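Local coordinates for beta-galactosidase (Trichoderma reesei, PDB 3OGR), which probably hydrolyses terminal non-reducing beta-D-galactose residues in beta-D-galactosides, as a member of glycoside hydrolase family 35, at residues Thr72-Val77 and Leu112-Pro117; Ile157-Ala162 and Arg204-Ile209; Val277-Gly282 and Arg305-Asn310. All coordinates share one frame; numbering follows the deposited sequence.

Contact 1 of 3, residues Thr72-Val77 and Leu112-Pro117; sequences TVSFYV and LARPGP. With GAL (beta-D-galactopyranose), chain E.
Strands 72-76 and 110-116 pair in parallel in the TIM-barrel catalytic domain, with Ser74 opposite Leu112, Phe75 opposite Ala113 and Tyr76 opposite Arg114, their axes 4.9 Å apart and inclined by 10°. Three backbone bonds join them: Leu112 N to Val73 O, Phe75 N to Leu112 O and Arg114 N to Phe75 O. A fourth follows just after the first strand, from Val77 N to Arg114 O, longer at 3.3 Å. In this last bond the donor stands above the carbonyl plane, while the same oxygen lies at the edge of the Tyr76 ring.

Ser74, Tyr76, Leu112 and Arg114 share one face of the sheet. The Arg114 guanidinium lies flat on one face of the Tyr76 phenol, centres 4.0 Å apart and planes at 19°, a cation-pi stack that brings Arg114 NH2 to 3.1 Å from Tyr76 CZ. A bend at chi3 (-63°) folds the arginine's end over the ring. Salt bridges from NH2 to Glu46 and from NH1 to Glu278 fix the guanidinium's rotation, and Glu46 also bonds Ser74 OG. The phenol is gripped in turn at its oxygen: galactose O3 donates to Tyr76 OH over 2.8 Å, near the ring plane, and Asn179 OD1 is a second partner. Arg114 is thus a second-shell residue behind a sugar-binding tyrosine.

On the reverse face Phe75 CZ meets Ala113 CB at 3.6 Å. A water donating to Val77 O and Pro117 O links the two chain segments just past the paired residues. Strand 38-47 flanks residues 72-76, strand 172-177 flanks residues 112-116, and helix 144-163 packs over Val77 and Ala113.

Contact 2 of 3, residues Ile157-Ala162 and Arg204-Ile209; sequences IASIIA and RNAGII
Ala206 and Ile208 press against helix 144-163 from a Schellman motif, the turn in which helix 193-205 ends and the chain leaves through Gly207 at positive phi. Both helices belong to the outer layer of the TIM barrel. No hydrogen bond crosses between the two segments; small methyl groups and one isoleucine branch make the fit. Ala158 CB and Ala206 CB meet at 3.4 Å, tighter than an ordinary van der Waals contact. Gly207 belongs here on backbone grounds, since at its phi of 101° a side chain would jam against the preceding carbonyl oxygen.

Ile208 reaches in with its longer branch: CG1 stands beside the backbone N (chi1 -61°), and the second bend carries Ile208 CD1 onto the helix, 3.5 Å from Ala158 O and 3.8 Å from Ile161 CG2. With an alanine here CD1 would be gone, and a gap is likely to open between the turn and the helix at Ala158, Ile161 and Ala162. Tyr175 of strand 172-177 touches both Ala158 and Ile208. Gln165 joins the turn to the helix by polar bonds, its NE2 reaching Gly207 O and Ala162 O. The methyl carbon Ala162 CB lies 3.7 Å from both Ala206 O and Gly207 O.

Contact 3 of 3, residues Val277-Gly282 and Arg305-Asn310; sequences VEFQGG and RVFYKN. With GAL (beta-D-galactopyranose), chain E; MAN (alpha-D-mannopyranose), chain B.
Phe279 and Tyr308 meet rim to rim, with ring planes at 77° and centroids 5.6 Å apart, so that neither covers the other's face. The nearest atoms are Phe279 CE2 and Tyr308 CE1, 3.4 Å apart. The phenylalanine ring extends toward the helix because CG lies anti to its backbone N (chi1 -170°), and Phe279 CE2 also lies 4.0 Å from Phe307 CB, in a different direction from the tyrosine.

Tyr308 reaches past this edge, where Tyr308 OH donates a hydrogen bond to Gln280 O, over 2.7 Å and only 15° off the carbonyl plane. The acceptor lies in the plane of the phenol ring, and a water donates to the same hydroxyl, so the ring's end is held from two partners. Gln280 itself turns elsewhere, Gln280 NE2 bonding Gly282 O at 3.0 Å and also Gly243 O.

Two sugars lie away from this packing, one at each segment. Glu278 OE2 accepts from galactose O2, while the extended Arg305 sends its NH2 to O3 of a mannose at 3.1 Å. Strand 275-280 lies in the barrel between strands 236-239 and 318-321. Helix 301-313 packs outside it, adding Phe303 against Phe279, and helix 357-370 lies against Tyr308 through Leu362 and Gln365.

The three contacts sample successive layers of one TIM barrel. Contact 1 is the buried core, strand on strand, and mixes backbone bonds with a charged cluster facing the sugar. Contact 3 is also buried but joins strand to helix, through aromatic edges and a single hydroxyl bond. Contact 2, helix against helix turn, is only partly buried and mostly apolar, with no hydrogen bond between its two segments. Helix 144-163 connects contacts 1 and 2 directly: Ile161 CG2 lies 3.7 Å from Ala113 CB. Contacts 1 and 3 share the barrel sheet and the galactose, and Arg114 NH1 bridges to Glu278 OE2 at 2.9 Å. Contacts 2 and 3 do not touch, their nearest atoms about 14 Å apart.

Contact 1 of 3, residues Thr72-Val77 and Leu112-Pro117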
loop_
_atom_site.group_PDB
_atom_site.type_symbol
_atom_site.label_atom_id
_atom_site.label_comp_id
_atom_site.label_asym_id
_atom_site.label_seq_id
_atom_site.Cartn_x
_atom_site.Cartn_y
_atom_site.Cartn_z
ATOM N N THR A 72 12.729 7.501 -0.783
ATOM C CA THR A 72 12.163 7.079 -2.062
ATOM C C THR A 72 10.807 6.440 -1.832
ATOM O O THR A 72 10.479 5.933 -0.729
ATOM C CB THR A 72 13.148 6.003 -2.666
ATOM O OG1 THR A 72 14.456 6.605 -2.781
ATOM C CG2 THR A 72 12.690 5.436 -3.979
ATOM N N VAL A 73 9.989 6.521 -2.889
ATOM C CA VAL A 73 8.727 5.797 -2.981
ATOM C C VAL A 73 8.725 4.984 -4.238
ATOM O O VAL A 73 9.211 5.484 -5.292
ATOM C CB VAL A 73 7.517 6.771 -2.912
ATOM C CG1 VAL A 73 6.247 6.155 -3.533
ATOM C CG2 VAL A 73 7.269 7.176 -1.430
ATOM N N SER A 74 8.169 3.764 -4.145
ATOM C CA SER A 74 8.037 2.877 -5.324
ATOM C C SER A 74 6.592 2.809 -5.670
ATOM O O SER A 74 5.763 2.679 -4.766
ATOM C CB SER A 74 8.640 1.523 -4.973
ATOM O OG SER A 74 8.324 0.563 -5.946
ATOM N N PHE A 75 6.239 2.894 -6.957
ATOM C CA PHE A 75 4.827 2.884 -7.316
ATOM C C PHE A 75 4.585 2.053 -8.567
ATOM O O PHE A 75 5.391 2.064 -9.514
ATOM C CB PHE A 75 4.299 4.335 -7.541
ATOM C CG PHE A 75 4.843 5.044 -8.773
ATOM C CD1 PHE A 75 6.094 5.626 -8.778
ATOM C CD2 PHE A 75 4.060 5.114 -9.934
ATOM C CE1 PHE A 75 6.551 6.320 -9.938
ATOM C CE2 PHE A 75 4.539 5.750 -11.114
ATOM C CZ PHE A 75 5.789 6.366 -11.082
ATOM N N TYR A 76 3.443 1.377 -8.571
ATOM C CA TYR A 76 2.877 0.799 -9.790
ATOM C C TYR A 76 2.017 1.776 -10.541
ATOM O O TYR A 76 1.434 2.756 -9.962
ATOM C CB TYR A 76 1.974 -0.447 -9.443
ATOM C CG TYR A 76 2.732 -1.699 -9.063
ATOM C CD1 TYR A 76 3.832 -2.194 -9.835
ATOM C CD2 TYR A 76 2.228 -2.497 -8.012
ATOM C CE1 TYR A 76 4.455 -3.460 -9.466
ATOM C CE2 TYR A 76 2.813 -3.727 -7.687
ATOM C CZ TYR A 76 3.928 -4.181 -8.398
ATOM O OH TYR A 76 4.512 -5.365 -8.044
ATOM N N VAL A 77 1.866 1.485 -11.844
ATOM C CA VAL A 77 0.792 2.100 -12.645
ATOM C C VAL A 77 -0.116 0.972 -13.106
ATOM O O VAL A 77 0.386 -0.089 -13.489
ATOM C CB VAL A 77 1.375 2.869 -13.830
ATOM C CG1 VAL A 77 0.224 3.600 -14.640
ATOM C CG2 VAL A 77 2.331 3.905 -13.279
ATOM N N LEU A 112 10.813 5.270 -7.680
ATOM C CA LEU A 112 11.069 4.069 -8.507
ATOM C C LEU A 112 9.730 3.804 -9.218
ATOM O O LEU A 112 8.703 3.486 -8.529
ATOM C CB LEU A 112 11.473 2.893 -7.545
ATOM C CG LEU A 112 11.234 1.451 -8.117
ATOM C CD1 LEU A 112 11.906 1.249 -9.522
ATOM C CD2 LEU A 112 11.846 0.458 -7.138
ATOM N N ALA A 113 9.707 3.944 -10.546
ATOM C CA ALA A 113 8.495 3.756 -11.332
ATOM C C ALA A 113 8.371 2.313 -11.841
ATOM O O ALA A 113 9.362 1.763 -12.356
ATOM C CB ALA A 113 8.578 4.713 -12.553
ATOM N N ARG A 114 7.211 1.681 -11.594
ATOM C CA ARG A 114 7.030 0.278 -11.956
ATOM C C ARG A 114 5.725 0.172 -12.758
ATOM O O ARG A 114 4.654 -0.211 -12.223
ATOM C CB ARG A 114 6.974 -0.620 -10.657
ATOM C CG ARG A 114 8.080 -0.211 -9.620
ATOM C CD ARG A 114 8.398 -1.295 -8.626
ATOM N NE ARG A 114 7.260 -1.638 -7.799
ATOM C CZ ARG A 114 7.050 -2.883 -7.374
ATOM N NH1 ARG A 114 7.831 -3.944 -7.786
ATOM N NH2 ARG A 114 6.056 -3.118 -6.489
ATOM N N PRO A 115 5.756 0.523 -14.037
ATOM C CA PRO A 115 4.498 0.622 -14.774
ATOM C C PRO A 115 4.006 -0.670 -15.424
ATOM O O PRO A 115 3.001 -0.650 -16.147
ATOM C CB PRO A 115 4.788 1.660 -15.861
ATOM C CG PRO A 115 6.291 1.403 -16.147
ATOM C CD PRO A 115 6.901 1.090 -14.774
ATOM N N GLY A 116 4.690 -1.801 -15.196
ATOM C CA GLY A 116 4.237 -3.038 -15.808
ATOM C C GLY A 116 4.904 -3.299 -17.143
ATOM O O GLY A 116 6.108 -3.184 -17.307
ATOM N N PRO A 117 4.096 -3.654 -18.152
ATOM C CA PRO A 117 2.621 -3.614 -18.184
ATOM C C PRO A 117 1.939 -4.513 -17.156
ATOM O O PRO A 117 0.851 -4.159 -16.704
ATOM C CB PRO A 117 2.322 -4.163 -19.612
ATOM C CG PRO A 117 3.486 -3.871 -20.437
ATOM C CD PRO A 117 4.693 -3.782 -19.500
HETATM C C1 GAL E . 4.615 -9.652 -4.952
HETATM C C2 GAL E . 4.065 -8.949 -6.237
HETATM C C3 GAL E . 3.220 -7.749 -5.860
HETATM C C4 GAL E . 2.116 -8.167 -4.879
HETATM C C5 GAL E . 2.775 -8.863 -3.692
HETATM C C6 GAL E . 1.776 -9.471 -2.684
HETATM O O1 GAL E . 5.106 -10.965 -5.221
HETATM O O2 GAL E . 5.180 -8.495 -7.000
HETATM O O3 GAL E . 2.614 -7.205 -7.023
HETATM O O4 GAL E . 1.274 -9.087 -5.569
HETATM O O5 GAL E . 3.526 -10.005 -4.153
HETATM O O6 GAL E . 1.028 -8.411 -2.091
HETATM O O HOH W 1 -0.504 -2.270 -15.064
#

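Contact 2 of 3, residues Ile157-Ala162 and Arg204-Ile209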
loop_
_atom_site.group_PDB
_atom_site.type_symbol
_atom_site.label_atom_id
_atom_site.label_comp_id
_atom_site.label_asym_id
_atom_site.label_seq_id
_atom_site.Cartn_x
_atom_site.Cartn_y
_atom_site.Cartn_z
ATOM N N ILE A 157 2.850 5.667 -21.133
ATOM C CA ILE A 157 3.210 5.801 -19.711
ATOM C C ILE A 157 4.707 5.988 -19.528
ATOM O O ILE A 157 5.141 6.757 -18.644
ATOM C CB ILE A 157 2.661 4.633 -18.879
ATOM C CG1 ILE A 157 2.600 4.964 -17.375
ATOM C CG2 ILE A 157 3.539 3.337 -19.062
ATOM C CD1 ILE A 157 1.596 6.036 -17.042
ATOM N N ALA A 158 5.519 5.320 -20.357
ATOM C CA ALA A 158 6.987 5.444 -20.198
ATOM C C ALA A 158 7.438 6.856 -20.645
ATOM O O ALA A 158 8.415 7.411 -20.118
ATOM C CB ALA A 158 7.735 4.331 -20.974
ATOM N N SER A 159 6.682 7.494 -21.643
ATOM C CA SER A 159 7.031 8.884 -22.024
ATOM C C SER A 159 6.676 9.922 -20.887
ATOM O O SER A 159 7.305 10.925 -20.668
ATOM C CB SER A 159 6.225 9.259 -23.226
ATOM O OG SER A 159 6.732 8.458 -24.244
ATOM N N ILE A 160 5.546 9.569 -20.101
ATOM C CA ILE A 160 5.187 10.417 -18.955
ATOM C C ILE A 160 6.214 10.233 -17.863
ATOM O O ILE A 160 6.686 11.201 -17.281
ATOM C CB ILE A 160 3.791 9.904 -18.441
ATOM C CG1 ILE A 160 2.681 10.540 -19.301
ATOM C CG2 ILE A 160 3.516 10.355 -16.976
ATOM C CD1 ILE A 160 1.326 9.775 -19.177
ATOM N N ILE A 161 6.639 9.011 -17.622
ATOM C CA ILE A 161 7.644 8.759 -16.590
ATOM C C ILE A 161 8.998 9.356 -17.075
ATOM O O ILE A 161 9.748 9.934 -16.250
ATOM C CB ILE A 161 7.773 7.243 -16.334
ATOM C CG1 ILE A 161 6.511 6.773 -15.595
ATOM C CG2 ILE A 161 9.012 7.004 -15.473
ATOM C CD1 ILE A 161 6.333 5.231 -15.755
ATOM N N ALA A 162 9.302 9.299 -18.391
ATOM C CA ALA A 162 10.593 9.866 -18.836
ATOM C C ALA A 162 10.689 11.363 -18.575
ATOM O O ALA A 162 11.765 11.855 -18.145
ATOM C CB ALA A 162 10.792 9.582 -20.329
ATOM N N ARG A 204 13.128 1.934 -23.192
ATOM C CA ARG A 204 14.283 2.738 -23.758
ATOM C C ARG A 204 13.782 3.596 -24.929
ATOM O O ARG A 204 14.148 4.771 -25.026
ATOM C CB ARG A 204 15.425 1.856 -24.178
ATOM C CG ARG A 204 16.103 1.126 -22.951
ATOM C CD ARG A 204 16.789 2.178 -22.093
ATOM N NE ARG A 204 17.687 1.499 -21.138
ATOM C CZ ARG A 204 17.886 1.937 -19.880
ATOM N NH1 ARG A 204 17.261 3.031 -19.397
ATOM N NH2 ARG A 204 18.769 1.289 -19.115
ATOM N N ASN A 205 12.941 3.041 -25.795
ATOM C CA ASN A 205 12.485 3.783 -26.952
ATOM C C ASN A 205 11.627 4.988 -26.562
ATOM O O ASN A 205 11.571 5.972 -27.294
ATOM C CB ASN A 205 11.632 2.888 -27.853
ATOM C CG ASN A 205 12.419 1.838 -28.589
ATOM O OD1 ASN A 205 11.794 0.872 -29.152
ATOM N ND2 ASN A 205 13.706 1.983 -28.670
ATOM N N ALA A 206 10.933 4.889 -25.423
ATOM C CA ALA A 206 10.060 6.019 -24.922
ATOM C C ALA A 206 10.877 7.068 -24.135
ATOM O O ALA A 206 10.282 8.013 -23.670
ATOM C CB ALA A 206 8.969 5.423 -23.967
ATOM N N GLY A 207 12.204 6.915 -24.021
ATOM C CA GLY A 207 13.090 7.907 -23.418
ATOM C C GLY A 207 13.524 7.609 -21.990
ATOM O O GLY A 207 14.140 8.483 -21.375
ATOM N N ILE A 208 13.255 6.417 -21.466
ATOM C CA ILE A 208 13.758 6.058 -20.107
ATOM C C ILE A 208 15.258 5.844 -20.215
ATOM O O ILE A 208 15.746 4.977 -20.975
ATOM C CB ILE A 208 13.076 4.760 -19.587
ATOM C CG1 ILE A 208 11.570 4.957 -19.467
ATOM C CG2 ILE A 208 13.702 4.337 -18.265
ATOM C CD1 ILE A 208 11.151 6.092 -18.465
ATOM N N ILE A 209 15.999 6.695 -19.472
ATOM C CA ILE A 209 17.445 6.587 -19.469
ATOM C C ILE A 209 18.011 6.333 -18.093
ATOM O O ILE A 209 19.230 6.076 -17.951
ATOM C CB ILE A 209 18.206 7.838 -20.073
ATOM C CG1 ILE A 209 17.829 9.108 -19.344
ATOM C CG2 ILE A 209 17.873 7.961 -21.552
ATOM C CD1 ILE A 209 18.584 10.410 -19.836
#

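Contact 3 of 3, residues Val277-Gly282 and Arg305-Asn310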
loop_
_atom_site.group_PDB
_atom_site.type_symbol
_atom_site.label_atom_id
_atom_site.label_comp_id
_atom_site.label_asym_id
_atom_site.label_seq_id
_atom_site.Cartn_x
_atom_site.Cartn_y
_atom_site.Cartn_z
ATOM N N VAL A 277 13.590 -5.230 -3.897
ATOM C CA VAL A 277 12.679 -4.296 -4.581
ATOM C C VAL A 277 11.293 -4.341 -3.980
ATOM O O VAL A 277 10.539 -3.388 -3.990
ATOM C CB VAL A 277 12.728 -4.562 -6.123
ATOM C CG1 VAL A 277 11.667 -3.693 -6.848
ATOM C CG2 VAL A 277 14.102 -4.171 -6.652
ATOM N N GLU A 278 10.948 -5.513 -3.401
ATOM C CA GLU A 278 9.735 -5.612 -2.532
ATOM C C GLU A 278 10.098 -6.465 -1.343
ATOM O O GLU A 278 10.482 -7.643 -1.524
ATOM C CB GLU A 278 8.581 -6.318 -3.244
ATOM C CG GLU A 278 8.069 -5.577 -4.522
ATOM C CD GLU A 278 7.009 -6.383 -5.202
ATOM O OE1 GLU A 278 6.316 -7.171 -4.496
ATOM O OE2 GLU A 278 6.855 -6.243 -6.413
ATOM N N PHE A 279 10.010 -5.914 -0.146
ATOM C CA PHE A 279 10.109 -6.770 1.037
ATOM C C PHE A 279 8.882 -6.514 1.904
ATOM O O PHE A 279 8.397 -5.353 2.028
ATOM C CB PHE A 279 11.363 -6.430 1.841
ATOM C CG PHE A 279 11.625 -7.429 2.906
ATOM C CD1 PHE A 279 12.133 -8.710 2.596
ATOM C CD2 PHE A 279 11.236 -7.153 4.224
ATOM C CE1 PHE A 279 12.339 -9.651 3.595
ATOM C CE2 PHE A 279 11.371 -8.129 5.245
ATOM C CZ PHE A 279 11.956 -9.365 4.906
ATOM N N GLN A 280 8.388 -7.600 2.490
ATOM C CA GLN A 280 7.121 -7.603 3.249
ATOM C C GLN A 280 6.981 -6.424 4.237
ATOM O O GLN A 280 7.775 -6.285 5.163
ATOM C CB GLN A 280 7.093 -8.946 3.982
ATOM C CG GLN A 280 5.770 -9.177 4.718
ATOM C CD GLN A 280 5.470 -10.655 4.846
ATOM O OE1 GLN A 280 6.379 -11.503 4.936
ATOM N NE2 GLN A 280 4.186 -10.960 4.936
ATOM N N GLY A 281 5.906 -5.707 4.044
ATOM C CA GLY A 281 5.450 -4.628 4.918
ATOM C C GLY A 281 4.036 -4.896 5.450
ATOM O O GLY A 281 3.472 -4.025 6.110
ATOM N N GLY A 282 3.467 -6.046 5.092
ATOM C CA GLY A 282 2.118 -6.366 5.594
ATOM C C GLY A 282 1.731 -7.655 4.880
ATOM O O GLY A 282 2.558 -8.474 4.525
ATOM N N ARG A 305 11.745 -5.115 13.367
ATOM C CA ARG A 305 13.099 -5.029 13.936
ATOM C C ARG A 305 13.904 -6.321 13.652
ATOM O O ARG A 305 15.095 -6.220 13.346
ATOM C CB ARG A 305 13.071 -4.615 15.384
ATOM C CG ARG A 305 12.423 -5.551 16.248
ATOM C CD ARG A 305 11.956 -4.735 17.557
ATOM N NE ARG A 305 11.473 -5.701 18.504
ATOM C CZ ARG A 305 10.959 -5.431 19.682
ATOM N NH1 ARG A 305 10.682 -4.169 20.047
ATOM N NH2 ARG A 305 10.691 -6.466 20.482
ATOM N N VAL A 306 13.252 -7.475 13.721
ATOM C CA VAL A 306 14.034 -8.728 13.460
ATOM C C VAL A 306 14.317 -8.888 11.947
ATOM O O VAL A 306 15.444 -9.131 11.532
ATOM C CB VAL A 306 13.276 -9.982 13.998
ATOM C CG1 VAL A 306 14.053 -11.305 13.654
ATOM C CG2 VAL A 306 13.184 -9.836 15.518
ATOM N N PHE A 307 13.254 -8.865 11.134
ATOM C CA PHE A 307 13.471 -9.128 9.693
ATOM C C PHE A 307 14.168 -8.007 8.928
ATOM O O PHE A 307 14.953 -8.298 8.018
ATOM C CB PHE A 307 12.155 -9.422 8.990
ATOM C CG PHE A 307 11.608 -10.816 9.304
ATOM C CD1 PHE A 307 10.870 -11.064 10.435
ATOM C CD2 PHE A 307 11.835 -11.855 8.382
ATOM C CE1 PHE A 307 10.361 -12.355 10.671
ATOM C CE2 PHE A 307 11.300 -13.168 8.550
ATOM C CZ PHE A 307 10.554 -13.382 9.739
ATOM N N TYR A 308 13.889 -6.730 9.274
ATOM C CA TYR A 308 14.506 -5.679 8.485
ATOM C C TYR A 308 15.983 -5.578 8.856
ATOM O O TYR A 308 16.804 -5.358 7.979
ATOM C CB TYR A 308 13.790 -4.348 8.656
ATOM C CG TYR A 308 12.380 -4.311 8.102
ATOM C CD1 TYR A 308 11.772 -5.439 7.500
ATOM C CD2 TYR A 308 11.653 -3.116 8.158
ATOM C CE1 TYR A 308 10.453 -5.429 7.037
ATOM C CE2 TYR A 308 10.292 -3.056 7.681
ATOM C CZ TYR A 308 9.713 -4.228 7.142
ATOM O OH TYR A 308 8.443 -4.145 6.667
ATOM N N LYS A 309 16.318 -5.659 10.148
ATOM C CA LYS A 309 17.741 -5.619 10.493
ATOM C C LYS A 309 18.453 -6.872 9.919
ATOM O O LYS A 309 19.633 -6.823 9.649
ATOM C CB LYS A 309 17.938 -5.488 12.004
ATOM C CG LYS A 309 17.367 -4.161 12.513
ATOM C CD LYS A 309 17.536 -4.061 14.029
ATOM C CE LYS A 309 16.788 -2.763 14.485
ATOM N NZ LYS A 309 16.936 -2.518 15.925
ATOM N N ASN A 310 17.716 -7.993 9.719
ATOM C CA ASN A 310 18.350 -9.145 9.081
ATOM C C ASN A 310 18.725 -8.843 7.610
ATOM O O ASN A 310 19.616 -9.444 7.078
ATOM C CB ASN A 310 17.369 -10.319 9.142
ATOM C CG ASN A 310 17.969 -11.612 8.564
ATOM O OD1 ASN A 310 19.003 -12.109 9.054
ATOM N ND2 ASN A 310 17.351 -12.142 7.492
HETATM C C1 GAL E . 4.615 -9.652 -4.952
HETATM C C2 GAL E . 4.065 -8.949 -6.237
HETATM C C3 GAL E . 3.220 -7.749 -5.860
HETATM C C4 GAL E . 2.116 -8.167 -4.879
HETATM C C5 GAL E . 2.775 -8.863 -3.692
HETATM C C6 GAL E . 1.776 -9.471 -2.684
HETATM O O1 GAL E . 5.106 -10.965 -5.221
HETATM O O2 GAL E . 5.180 -8.495 -7.000
HETATM O O3 GAL E . 2.614 -7.205 -7.023
HETATM O O4 GAL E . 1.274 -9.087 -5.569
HETATM O O5 GAL E . 3.526 -10.005 -4.153
HETATM O O6 GAL E . 1.028 -8.411 -2.091
HETATM C C1 MAN B . 7.071 -4.073 25.221
HETATM C C2 MAN B . 8.534 -4.492 24.959
HETATM C C3 MAN B . 8.701 -4.750 23.463
HETATM C C4 MAN B . 7.696 -5.791 22.982
HETATM C C5 MAN B . 6.264 -5.271 23.296
HETATM C C6 MAN B . 5.238 -6.335 22.918
HETATM O O2 MAN B . 8.800 -5.702 25.667
HETATM O O3 MAN B . 10.057 -5.157 23.172
HETATM O O4 MAN B . 7.830 -5.939 21.586
HETATM O O5 MAN B . 6.167 -5.000 24.722
HETATM O O6 MAN B . 3.972 -5.711 23.004
HETATM O O HOH W 2 6.192 -2.571 7.500
#